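Local coordinates for BepC protein (Bartonella tribocorum, PDB 4WGJ) that probably transfers AMP from ATP to threonine or tyrosine side chains of target proteins, as a Fic-domain effector translocated by the VirB system, at residues His79-Thr83 and Arg94-Met98. Residues are numbered along the deposited sequence; the frame is centred on the assembly and turned at random.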
loop_
_atom_site.group_PDB
_atom_site.type_symbol
_atom_site.label_atom_id
_atom_site.label_comp_id
_atom_site.label_asym_id
_atom_site.label_seq_id
_atom_site.Cartn_x
_atom_site.Cartn_y
_atom_site.Cartn_z
ATOM N N HIS A 79 9.377 -1.255 -6.675
ATOM C CA HIS A 79 9.006 -1.256 -8.093
ATOM C C HIS A 79 7.543 -1.646 -8.248
ATOM O O HIS A 79 7.088 -2.593 -7.622
ATOM C CB HIS A 79 9.867 -2.229 -8.885
ATOM C CG HIS A 79 11.326 -1.922 -8.833
ATOM N ND1 HIS A 79 12.041 -1.528 -9.943
ATOM C CD2 HIS A 79 12.208 -1.957 -7.808
ATOM C CE1 HIS A 79 13.304 -1.334 -9.603
ATOM N NE2 HIS A 79 13.430 -1.582 -8.312
ATOM N N THR A 80 6.821 -0.932 -9.097
ATOM C CA THR A 80 5.392 -1.189 -9.273
ATOM C C THR A 80 5.142 -2.299 -10.299
ATOM O O THR A 80 5.989 -2.568 -11.159
ATOM C CB THR A 80 4.661 0.094 -9.694
ATOM O OG1 THR A 80 5.305 0.640 -10.843
ATOM C CG2 THR A 80 4.727 1.132 -8.570
ATOM N N ARG A 81 3.974 -2.935 -10.211
ATOM C CA ARG A 81 3.709 -4.154 -10.968
ATOM C C ARG A 81 3.379 -3.906 -12.431
ATOM O O ARG A 81 3.222 -4.861 -13.188
ATOM C CB ARG A 81 2.574 -4.951 -10.326
ATOM C CG ARG A 81 1.257 -4.201 -10.269
ATOM C CD ARG A 81 0.178 -4.987 -9.494
ATOM N NE ARG A 81 -0.954 -4.111 -9.233
ATOM C CZ ARG A 81 -1.953 -3.869 -10.084
ATOM N NH1 ARG A 81 -2.024 -4.501 -11.260
ATOM N NH2 ARG A 81 -2.900 -3.004 -9.746
ATOM N N ASP A 82 3.280 -2.639 -12.823
ATOM C CA ASP A 82 3.075 -2.280 -14.234
ATOM C C ASP A 82 4.387 -2.189 -14.993
ATOM O O ASP A 82 4.391 -1.987 -16.208
ATOM C CB ASP A 82 2.324 -0.947 -14.360
ATOM C CG ASP A 82 3.010 0.206 -13.604
ATOM O OD1 ASP A 82 3.975 -0.048 -12.852
ATOM O OD2 ASP A 82 2.562 1.370 -13.752
ATOM N N THR A 83 5.509 -2.318 -14.293
ATOM C CA THR A 83 6.829 -2.232 -14.911
ATOM C C THR A 83 7.496 -3.603 -14.895
ATOM O O THR A 83 7.416 -4.310 -13.875
ATOM C CB THR A 83 7.705 -1.210 -14.171
ATOM O OG1 THR A 83 8.032 -1.721 -12.875
ATOM C CG2 THR A 83 6.953 0.107 -14.012
ATOM N N ARG A 94 5.850 -9.234 -14.593
ATOM C CA ARG A 94 4.989 -8.051 -14.606
ATOM C C ARG A 94 3.585 -8.514 -14.255
ATOM O O ARG A 94 3.227 -9.661 -14.554
ATOM C CB ARG A 94 4.998 -7.376 -15.974
ATOM C CG ARG A 94 4.623 -5.894 -15.943
ATOM C CD ARG A 94 4.800 -5.247 -17.332
ATOM N NE ARG A 94 3.696 -5.528 -18.249
ATOM C CZ ARG A 94 2.647 -4.732 -18.421
ATOM N NH1 ARG A 94 2.539 -3.601 -17.721
ATOM N NH2 ARG A 94 1.696 -5.076 -19.282
ATOM N N MET A 95 2.780 -7.646 -13.647
ATOM C CA MET A 95 1.406 -8.044 -13.380
ATOM C C MET A 95 0.455 -6.870 -13.496
ATOM O O MET A 95 0.026 -6.318 -12.491
ATOM C CB MET A 95 1.267 -8.674 -12.005
ATOM C CG MET A 95 -0.097 -9.351 -11.854
ATOM S SD MET A 95 -0.101 -10.598 -10.573
ATOM C CE MET A 95 -1.625 -11.464 -10.947
ATOM N N PRO A 96 0.128 -6.482 -14.727
ATOM C CA PRO A 96 -0.717 -5.296 -14.927
ATOM C C PRO A 96 -2.132 -5.455 -14.381
ATOM O O PRO A 96 -2.767 -4.450 -14.078
ATOM C CB PRO A 96 -0.734 -5.140 -16.453
ATOM C CG PRO A 96 -0.491 -6.528 -16.954
ATOM C CD PRO A 96 0.535 -7.080 -16.010
ATOM N N ALA A 97 -2.624 -6.687 -14.264
ATOM C CA ALA A 97 -3.995 -6.904 -13.805
ATOM C C ALA A 97 -4.023 -7.760 -12.542
ATOM O O ALA A 97 -3.452 -8.848 -12.517
ATOM C CB ALA A 97 -4.824 -7.557 -14.898
ATOM N N MET A 98 -4.683 -7.266 -11.498
ATOM C CA MET A 98 -4.906 -8.055 -10.284
ATOM C C MET A 98 -6.355 -7.884 -9.865
ATOM O O MET A 98 -6.910 -6.782 -9.913
ATOM C CB MET A 98 -3.972 -7.635 -9.131
ATOM C CG MET A 98 -2.488 -7.860 -9.404
ATOM S SD MET A 98 -1.427 -7.693 -7.933
ATOM C CE MET A 98 -1.779 -9.214 -7.076
#
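Arg81 and Met95 meet twice, through backbone and side chain. Met95 N donates to Arg81 O at 2.9 Å. With chi1 at 61°, CG of Arg81 sits between its own backbone N and carbonyl carbon, and from there the extended chain runs along Met95 O: Arg81 CB passes it at 3.6 Å, and CG and CD come closer. Arg81 CD also touches Met98 SD at 3.5 Å, while Met98 CG lies over one face of the guanidinium. At the tip, Arg81 NH1 gives Met95 O a nearly straight bond of 3.0 Å (166°), almost in the guanidinium plane, and a weak, bent one to Pro96 O. Arg81 NE bonds to His153 O and Arg81 NH2 to Ala108 O, so carbonyls of the loop 94-110 and of His153, just after helix 135-152, fix the rotation of the buried group. Arg94 bends at chi3 (79°), bringing Arg94 NH1 to 2.9 Å from Asp82 O, which it approaches from above the carbonyl plane. The type I turn Thr80-Thr83 presents Arg81 O and Asp82 O to the other loop. The two loops flank the short hairpin of strands 85-86 and 92-93, the flap of the Fic fold; the side chain of Met98 lies about 6 Å from the bound ATP analogue AMPPNP, beside the nucleotide site.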